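Local coordinates for protein D-aminoacyl-tRNA deacylase (Archaeoglobus fulgidus, PDB 1YQE) that probably hydrolyses D-aminoacyl-tRNAs to free tRNA and D-amino acids with the help of zinc, so countering the toxicity of the mischarged species, at residues S108-S113 and S146-S152; P114-N119 and K185-V190; G193-T197 and I245-V250. All blocks are in the same frame, centred on the assembly; numbering follows the deposited sequence.

Contact 1 (S108-S113 and S146-S152)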
loop_
_atom_site.group_PDB
_atom_site.type_symbol
_atom_site.label_atom_id
_atom_site.label_comp_id
_atom_site.label_asym_id
_atom_site.label_seq_id
_atom_site.Cartn_x
_atom_site.Cartn_y
_atom_site.Cartn_z
ATOM N N SER A 108 -10.847 -11.689 -0.692
ATOM C CA SER A 108 -9.935 -11.752 0.444
ATOM C C SER A 108 -9.052 -10.504 0.387
ATOM O O SER A 108 -8.570 -10.124 -0.677
ATOM C CB SER A 108 -9.081 -13.018 0.365
ATOM O OG SER A 108 -8.327 -13.196 1.550
ATOM N N LEU A 109 -8.848 -9.873 1.535
ATOM C CA LEU A 109 -8.061 -8.650 1.608
ATOM C C LEU A 109 -6.876 -8.762 2.558
ATOM O O LEU A 109 -6.969 -9.402 3.601
ATOM C CB LEU A 109 -8.957 -7.497 2.072
ATOM C CG LEU A 109 -10.204 -7.153 1.248
ATOM C CD1 LEU A 109 -11.081 -6.169 2.020
ATOM C CD2 LEU A 109 -9.775 -6.567 -0.093
ATOM N N ALA A 110 -5.763 -8.133 2.196
ATOM C CA ALA A 110 -4.588 -8.141 3.055
ATOM C C ALA A 110 -4.760 -7.022 4.077
ATOM O O ALA A 110 -5.458 -6.039 3.827
ATOM C CB ALA A 110 -3.326 -7.913 2.229
ATOM N N LYS A 111 -4.142 -7.180 5.239
ATOM C CA LYS A 111 -4.216 -6.170 6.283
ATOM C C LYS A 111 -3.425 -4.935 5.831
ATOM O O LYS A 111 -2.237 -5.029 5.551
ATOM C CB LYS A 111 -3.618 -6.731 7.581
ATOM C CG LYS A 111 -3.527 -5.757 8.757
ATOM C CD LYS A 111 -4.876 -5.475 9.380
ATOM C CE LYS A 111 -4.714 -4.794 10.737
ATOM N NZ LYS A 111 -6.019 -4.508 11.388
ATOM N N PRO A 112 -4.079 -3.767 5.737
ATOM C CA PRO A 112 -3.355 -2.560 5.311
ATOM C C PRO A 112 -2.525 -1.934 6.431
ATOM O O PRO A 112 -2.613 -2.346 7.585
ATOM C CB PRO A 112 -4.475 -1.632 4.845
ATOM C CG PRO A 112 -5.607 -2.001 5.748
ATOM C CD PRO A 112 -5.531 -3.519 5.802
ATOM N N SER A 113 -1.710 -0.945 6.074
ATOM C CA SER A 113 -0.881 -0.228 7.045
ATOM C C SER A 113 -1.054 1.247 6.682
ATOM O O SER A 113 -0.129 1.895 6.185
ATOM C CB SER A 113 0.585 -0.648 6.908
ATOM O OG SER A 113 1.358 -0.178 8.000
ATOM N N SER A 146 -3.287 -11.914 -0.987
ATOM C CA SER A 146 -4.430 -11.537 -0.170
ATOM C C SER A 146 -4.316 -12.075 1.249
ATOM O O SER A 146 -4.881 -11.504 2.182
ATOM C CB SER A 146 -5.724 -12.052 -0.798
ATOM O OG SER A 146 -5.701 -13.462 -0.881
ATOM N N GLU A 147 -3.574 -13.165 1.409
ATOM C CA GLU A 147 -3.432 -13.788 2.715
ATOM C C GLU A 147 -2.262 -13.255 3.534
ATOM O O GLU A 147 -1.287 -13.959 3.774
ATOM C CB GLU A 147 -3.317 -15.303 2.547
ATOM C CG GLU A 147 -4.359 -15.887 1.592
ATOM C CD GLU A 147 -5.784 -15.473 1.927
ATOM O OE1 GLU A 147 -6.277 -15.832 3.015
ATOM O OE2 GLU A 147 -6.418 -14.786 1.102
ATOM N N ILE A 148 -2.372 -11.999 3.956
ATOM C CA ILE A 148 -1.348 -11.351 4.770
ATOM C C ILE A 148 -2.073 -10.760 5.974
ATOM O O ILE A 148 -2.981 -9.947 5.813
ATOM C CB ILE A 148 -0.639 -10.212 4.001
ATOM C CG1 ILE A 148 0.010 -10.759 2.722
ATOM C CG2 ILE A 148 0.411 -9.557 4.898
ATOM C CD1 ILE A 148 1.133 -11.778 2.951
ATOM N N SER A 149 -1.683 -11.187 7.173
ATOM C CA SER A 149 -2.310 -10.719 8.408
ATOM C C SER A 149 -1.586 -9.535 9.025
ATOM O O SER A 149 -2.187 -8.733 9.742
ATOM C CB SER A 149 -2.370 -11.851 9.437
ATOM O OG SER A 149 -3.269 -12.854 9.017
ATOM N N LYS A 150 -0.288 -9.443 8.782
ATOM C CA LYS A 150 0.484 -8.326 9.311
ATOM C C LYS A 150 0.141 -7.104 8.471
ATOM O O LYS A 150 -0.125 -7.229 7.278
ATOM C CB LYS A 150 1.985 -8.613 9.201
ATOM C CG LYS A 150 2.549 -9.491 10.309
ATOM C CD LYS A 150 2.692 -8.717 11.608
ATOM C CE LYS A 150 3.089 -9.636 12.762
ATOM N NZ LYS A 150 4.345 -10.368 12.472
ATOM N N PRO A 151 0.120 -5.907 9.084
ATOM C CA PRO A 151 -0.196 -4.714 8.293
ATOM C C PRO A 151 0.800 -4.619 7.133
ATOM O O PRO A 151 1.985 -4.899 7.303
ATOM C CB PRO A 151 -0.024 -3.581 9.302
ATOM C CG PRO A 151 -0.461 -4.234 10.598
ATOM C CD PRO A 151 0.218 -5.587 10.521
ATOM N N SER A 152 0.335 -4.235 5.952
ATOM C CA SER A 152 1.253 -4.141 4.827
ATOM C C SER A 152 0.766 -3.248 3.700
ATOM O O SER A 152 -0.365 -2.769 3.706
ATOM C CB SER A 152 1.550 -5.537 4.271
ATOM O OG SER A 152 0.418 -6.076 3.608
HETATM O O HOH W 1 -6.957 -12.304 3.795
HETATM O O HOH W 2 -5.993 -10.145 5.979
#
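Ser108 and Glu147 join their side chains where two loops run side by side in the same direction. Loop 108-113 leads into helix 114-125, and loop 146-152 leads into strand 152-159 of the large mixed sheet. Ser108 OG donates to Glu147 OE2 at 2.5 Å. It meets the carboxylate on the syn side, 20° out of its plane. Glu147 is the centre of an inverse gamma turn, and its CB points away from loop 108-113. A bend at chi2 brings the carboxylate back. Glu147 OE2 also accepts a very short bond from its neighbour Ser146 OG, which has Lys105 N as a further partner. A water donates to Ser108 OG at 2.8 Å.

Further along, Ala110 CB lies against Ile148 CB at 4.0 Å. The backbone then joins the loops, with Lys111 N donating to Ile148 O at 3.1 Å and 166°. Lys111 has CG opposite its own N (chi1 176°). This lays the base of the chain along the other loop. Lys111 CB sits 3.3 Å from Ser149 O, and Lys111 CG faces Pro151 CG across 3.9 Å. The chain bends at chi2, and its end leaves the contact. There NZ forms a salt bridge with Glu239 and a bond to Leu237 O, at the end of helix 228-238.

Pro151 CB lies 3.8 Å from Ser113 CB, just before helix 114-125. Pro112 turns its ring the other way, toward Ser238 and His216. Lys111 O finishes the junction: it accepts from Ser152 N at 2.7 Å, and the CA-H of Pro151 approaches the same oxygen.

Contact 2 (P114-N119 and K185-V190)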
loop_
_atom_site.group_PDB
_atom_site.type_symbol
_atom_site.label_atom_id
_atom_site.label_comp_id
_atom_site.label_asym_id
_atom_site.label_seq_id
_atom_site.Cartn_x
_atom_site.Cartn_y
_atom_site.Cartn_z
ATOM N N PRO A 114 -2.256 1.792 6.929
ATOM C CA PRO A 114 -2.658 3.177 6.647
ATOM C C PRO A 114 -1.736 4.293 7.117
ATOM O O PRO A 114 -1.495 5.250 6.380
ATOM C CB PRO A 114 -4.045 3.274 7.283
ATOM C CG PRO A 114 -4.549 1.870 7.205
ATOM C CD PRO A 114 -3.343 1.079 7.621
ATOM N N GLN A 115 -1.229 4.181 8.340
ATOM C CA GLN A 115 -0.352 5.220 8.871
ATOM C C GLN A 115 0.970 5.306 8.120
ATOM O O GLN A 115 1.375 6.390 7.682
ATOM C CB GLN A 115 -0.089 4.981 10.363
ATOM C CG GLN A 115 -1.354 4.921 11.216
ATOM C CD GLN A 115 -2.236 6.157 11.078
ATOM O OE1 GLN A 115 -1.745 7.287 11.035
ATOM N NE2 GLN A 115 -3.549 5.944 11.029
ATOM N N THR A 116 1.637 4.167 7.961
ATOM C CA THR A 116 2.916 4.127 7.271
ATOM C C THR A 116 2.763 4.512 5.805
ATOM O O THR A 116 3.605 5.220 5.252
ATOM C CB THR A 116 3.563 2.740 7.383
ATOM O OG1 THR A 116 3.797 2.450 8.768
ATOM C CG2 THR A 116 4.888 2.703 6.638
ATOM N N MET A 117 1.692 4.047 5.175
ATOM C CA MET A 117 1.453 4.406 3.786
ATOM C C MET A 117 1.406 5.934 3.687
ATOM O O MET A 117 1.993 6.522 2.779
ATOM C CB MET A 117 0.127 3.829 3.312
ATOM C CG MET A 117 0.105 2.319 3.243
ATOM S SD MET A 117 -1.586 1.724 3.131
ATOM C CE MET A 117 -2.019 2.265 1.455
ATOM N N LYS A 118 0.712 6.566 4.632
ATOM C CA LYS A 118 0.579 8.023 4.648
ATOM C C LYS A 118 1.919 8.720 4.852
ATOM O O LYS A 118 2.261 9.649 4.126
ATOM C CB LYS A 118 -0.388 8.463 5.756
ATOM C CG LYS A 118 -0.605 9.981 5.858
ATOM C CD LYS A 118 -1.349 10.550 4.636
ATOM C CE LYS A 118 -1.757 12.010 4.855
ATOM N NZ LYS A 118 -2.602 12.544 3.740
ATOM N N ASN A 119 2.671 8.283 5.854
ATOM C CA ASN A 119 3.965 8.890 6.136
ATOM C C ASN A 119 4.917 8.717 4.960
ATOM O O ASN A 119 5.738 9.591 4.672
ATOM C CB ASN A 119 4.539 8.302 7.430
ATOM C CG ASN A 119 3.742 8.734 8.647
ATOM O OD1 ASN A 119 3.313 9.880 8.730
ATOM N ND2 ASN A 119 3.540 7.824 9.593
ATOM N N LYS A 185 4.118 10.148 13.770
ATOM C CA LYS A 185 2.694 10.449 13.652
ATOM C C LYS A 185 1.940 9.233 13.115
ATOM O O LYS A 185 2.143 8.809 11.971
ATOM C CB LYS A 185 2.481 11.668 12.749
ATOM C CG LYS A 185 1.036 12.151 12.676
ATOM C CD LYS A 185 0.969 13.542 12.056
ATOM C CE LYS A 185 -0.471 14.014 11.876
ATOM N NZ LYS A 185 -1.220 14.068 13.162
ATOM N N MET A 186 1.069 8.682 13.957
ATOM C CA MET A 186 0.283 7.494 13.627
ATOM C C MET A 186 -1.201 7.726 13.885
ATOM O O MET A 186 -1.944 6.772 14.126
ATOM C CB MET A 186 0.730 6.316 14.505
ATOM C CG MET A 186 2.216 6.039 14.529
ATOM S SD MET A 186 2.743 5.082 13.120
ATOM C CE MET A 186 2.067 3.481 13.547
ATOM N N ASP A 187 -1.642 8.977 13.845
ATOM C CA ASP A 187 -3.043 9.274 14.117
ATOM C C ASP A 187 -3.773 9.952 12.961
ATOM O O ASP A 187 -4.679 10.760 13.169
ATOM C CB ASP A 187 -3.157 10.121 15.390
ATOM C CG ASP A 187 -2.558 11.502 15.225
ATOM O OD1 ASP A 187 -1.645 11.646 14.392
ATOM O OD2 ASP A 187 -2.989 12.437 15.929
ATOM N N TRP A 188 -3.379 9.615 11.738
ATOM C CA TRP A 188 -4.039 10.164 10.566
ATOM C C TRP A 188 -5.429 9.530 10.526
ATOM O O TRP A 188 -5.604 8.393 10.968
ATOM C CB TRP A 188 -3.279 9.788 9.289
ATOM C CG TRP A 188 -1.888 10.332 9.216
ATOM C CD1 TRP A 188 -0.723 9.640 9.372
ATOM C CD2 TRP A 188 -1.520 11.688 8.956
ATOM N NE1 TRP A 188 0.350 10.478 9.220
ATOM C CE2 TRP A 188 -0.111 11.745 8.961
ATOM C CE3 TRP A 188 -2.246 12.864 8.718
ATOM C CZ2 TRP A 188 0.592 12.932 8.734
ATOM C CZ3 TRP A 188 -1.548 14.048 8.495
ATOM C CH2 TRP A 188 -0.142 14.071 8.504
ATOM N N ASN A 189 -6.409 10.268 10.012
ATOM C CA ASN A 189 -7.773 9.759 9.884
ATOM C C ASN A 189 -7.717 8.655 8.827
ATOM O O ASN A 189 -7.122 8.842 7.763
ATOM C CB ASN A 189 -8.706 10.888 9.444
ATOM C CG ASN A 189 -8.800 11.995 10.478
ATOM O OD1 ASN A 189 -9.194 11.754 11.618
ATOM N ND2 ASN A 189 -8.432 13.212 10.090
ATOM N N VAL A 190 -8.328 7.511 9.121
ATOM C CA VAL A 190 -8.294 6.370 8.212
ATOM C C VAL A 190 -9.627 6.094 7.527
ATOM O O VAL A 190 -10.672 6.034 8.171
ATOM C CB VAL A 190 -7.865 5.080 8.954
ATOM C CG1 VAL A 190 -7.693 3.935 7.958
ATOM C CG2 VAL A 190 -6.577 5.319 9.727
#
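Gln115 carries CG beside its backbone N (chi1 -57°) and bends again at chi2 (-55°), which swings its amide onto the backbone of Trp188. Gln115 OE1 accepts from Trp188 N at 2.9 Å. Gln115 NE2 donates to Trp188 O at 3.2 Å, with that oxygen in the amide plane. The start of helix 114-125 thus holds the loop that enters strand 189-194 of the parallel sheet.

Lys118 CG stands over the five-membered ring of Trp188, 3.4 Å from its centroid. Lys185 CE lies against the opposite face. The Lys118 ammonium passes on to the carbonyls of Met207, Thr210 and Phe212. At the ring edge, Trp188 NE1 donates to Asn119 OD1 at 3.1 Å. The oxygen is near the indole plane, but the donor stands above the plane of the amide. Asn119 ND2 donates to Lys185 O at 2.9 Å. On strand 189-194, Val190 CG1 meets Pro114 CB at 3.8 Å.

A leucine in place of Trp188 would probably leave Asn119 OD1 without its donor and open a gap between Lys118 and Lys185.

Both amides use their oxygen and their nitrogen, so neither could flip without losing its bonds.

Contact 3 (G193-T197 and I245-V250)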
loop_
_atom_site.group_PDB
_atom_site.type_symbol
_atom_site.label_atom_id
_atom_site.label_comp_id
_atom_site.label_asym_id
_atom_site.label_seq_id
_atom_site.Cartn_x
_atom_site.Cartn_y
_atom_site.Cartn_z
ATOM N N GLY A 193 -11.815 3.680 0.704
ATOM C CA GLY A 193 -12.371 4.475 -0.377
ATOM C C GLY A 193 -13.167 3.632 -1.344
ATOM O O GLY A 193 -12.825 2.477 -1.591
ATOM N N VAL A 194 -14.228 4.213 -1.893
ATOM C CA VAL A 194 -15.085 3.511 -2.836
ATOM C C VAL A 194 -15.358 4.404 -4.045
ATOM O O VAL A 194 -15.907 5.496 -3.910
ATOM C CB VAL A 194 -16.437 3.118 -2.185
ATOM C CG1 VAL A 194 -17.358 2.479 -3.223
ATOM C CG2 VAL A 194 -16.196 2.132 -1.035
ATOM N N GLY A 195 -14.957 3.932 -5.216
ATOM C CA GLY A 195 -15.176 4.687 -6.436
ATOM C C GLY A 195 -13.885 5.135 -7.088
ATOM O O GLY A 195 -12.829 5.141 -6.452
ATOM N N GLY A 196 -13.972 5.507 -8.363
ATOM C CA GLY A 196 -12.806 5.975 -9.089
ATOM C C GLY A 196 -12.189 4.972 -10.046
ATOM O O GLY A 196 -12.523 3.792 -10.034
ATOM N N THR A 197 -11.293 5.459 -10.896
ATOM C CA THR A 197 -10.589 4.609 -11.845
ATOM C C THR A 197 -9.450 3.917 -11.088
ATOM O O THR A 197 -9.195 4.242 -9.927
ATOM C CB THR A 197 -10.029 5.436 -13.015
ATOM O OG1 THR A 197 -9.355 6.593 -12.505
ATOM C CG2 THR A 197 -11.162 5.874 -13.939
ATOM N N ILE A 245 -16.314 8.420 -0.517
ATOM C CA ILE A 245 -16.802 8.050 -1.838
ATOM C C ILE A 245 -16.394 9.074 -2.887
ATOM O O ILE A 245 -16.275 10.268 -2.598
ATOM C CB ILE A 245 -18.349 7.929 -1.872
ATOM C CG1 ILE A 245 -18.985 9.238 -1.397
ATOM C CG2 ILE A 245 -18.804 6.744 -1.024
ATOM C CD1 ILE A 245 -20.492 9.281 -1.553
ATOM N N ASP A 246 -16.152 8.590 -4.097
ATOM C CA ASP A 246 -15.808 9.459 -5.213
ATOM C C ASP A 246 -17.198 9.752 -5.768
ATOM O O ASP A 246 -17.705 9.010 -6.608
ATOM C CB ASP A 246 -14.967 8.699 -6.242
ATOM C CG ASP A 246 -14.568 9.563 -7.427
ATOM O OD1 ASP A 246 -15.377 10.421 -7.835
ATOM O OD2 ASP A 246 -13.456 9.373 -7.961
ATOM N N GLU A 247 -17.812 10.822 -5.268
ATOM C CA GLU A 247 -19.168 11.202 -5.653
ATOM C C GLU A 247 -19.472 11.256 -7.147
ATOM O O GLU A 247 -20.635 11.205 -7.546
ATOM C CB GLU A 247 -19.558 12.538 -4.993
ATOM C CG GLU A 247 -18.678 13.732 -5.332
ATOM C CD GLU A 247 -17.495 13.884 -4.395
ATOM O OE1 GLU A 247 -16.604 13.008 -4.402
ATOM O OE2 GLU A 247 -17.458 14.882 -3.647
ATOM N N LYS A 248 -18.440 11.343 -7.974
ATOM C CA LYS A 248 -18.647 11.397 -9.416
ATOM C C LYS A 248 -18.528 10.005 -10.031
ATOM O O LYS A 248 -18.859 9.797 -11.200
ATOM C CB LYS A 248 -17.630 12.347 -10.058
ATOM C CG LYS A 248 -17.729 12.430 -11.575
ATOM C CD LYS A 248 -16.810 13.495 -12.159
ATOM C CE LYS A 248 -17.238 14.897 -11.745
ATOM N NZ LYS A 248 -16.437 15.944 -12.438
ATOM N N SER A 249 -18.071 9.050 -9.227
ATOM C CA SER A 249 -17.883 7.681 -9.692
ATOM C C SER A 249 -18.954 6.717 -9.185
ATOM O O SER A 249 -19.451 5.881 -9.939
ATOM C CB SER A 249 -16.496 7.184 -9.268
ATOM O OG SER A 249 -16.239 5.881 -9.754
ATOM N N VAL A 250 -19.310 6.835 -7.910
ATOM C CA VAL A 250 -20.310 5.954 -7.318
ATOM C C VAL A 250 -21.728 6.204 -7.835
ATOM O O VAL A 250 -22.125 7.346 -8.074
ATOM C CB VAL A 250 -20.331 6.084 -5.776
ATOM C CG1 VAL A 250 -18.933 5.843 -5.209
ATOM C CG2 VAL A 250 -20.847 7.459 -5.374
#
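Gly196 N donates to Ser249 OG at 2.7 Å, a nearly straight bond. It joins two chains just beyond the ends of neighbouring parallel strands, 189-194 and 242-245, in the four-stranded sheet of an alpha/beta fold. The serine OG lies opposite its own backbone N (chi1 -177°) and so reaches across the contact.

Within the sheet, Val194 pairs with Ile245. Val194 O takes one hydrogen bond: Asp246 N donates to Val194 O at 3.1 Å and 159°. The CA-H of Ile245 also approaches, with Ile245 CA 3.4 Å from Val194 O. Val250 CG1 lies 3.3 Å from Val194 O as a van der Waals neighbour. The side chains of Val194 and Ile245 lie on the face packed by helix 252-265, and Val258 of that helix touches both. Val194 CG1 also meets Val250 CG1, at 4.2 Å.

Beyond the paired residues the two chains leave the sheet differently. Segment 193-197 goes on through Gly195 and Gly196, both with positive phi. A CB at either glycine would press on the carbonyl oxygen of the residue before. At Gly195 it would also strike Asp246 CB and crowd Ser249 and Val250. The close approach at Gly195 probably depends on the missing side chain; Gly196 is called for by its backbone angles. Gly195 O is held by Gln203 NE2.

Segment 245-250 curls up instead, which brings Ser249 round to the glycines. Asp246 is the centre of an inverse gamma turn. Asp246 O accepts from Ser249 N at 2.6 Å and also from Val250 N. Glu247 points away from the strand end, and its carboxylate binds Ser272 OG and Lys273 N near the start of helix 272-278. The Asp246 side chain makes an Asx turn: Asp246 OD1 takes Lys248 N at 3.2 Å through its anti lone pair.

How the contacts relate
Contacts 1 and 2 cross along the chain, their segments alternating. Loop 108-113 runs straight into helix 114-125, and the centres of contacts 1 and 2 are 16 Å apart. Contacts 2 and 3 share strand 189-194: contact 2 holds its start and contact 3 its end, with the contact centres 21 Å apart. Contacts 1 and 3 do not touch, and their nearest atoms are about 10 Å apart. Contact 1 adjoins the large mixed sheet, while contact 3 lies at the ends of two strands of the parallel sheet. The bound pyrophosphate is about 13 Å from the Ala110 side chain of contact 1. Its pocket includes His143, just before segment 146-152, and Glu156, on the strand that this segment enters.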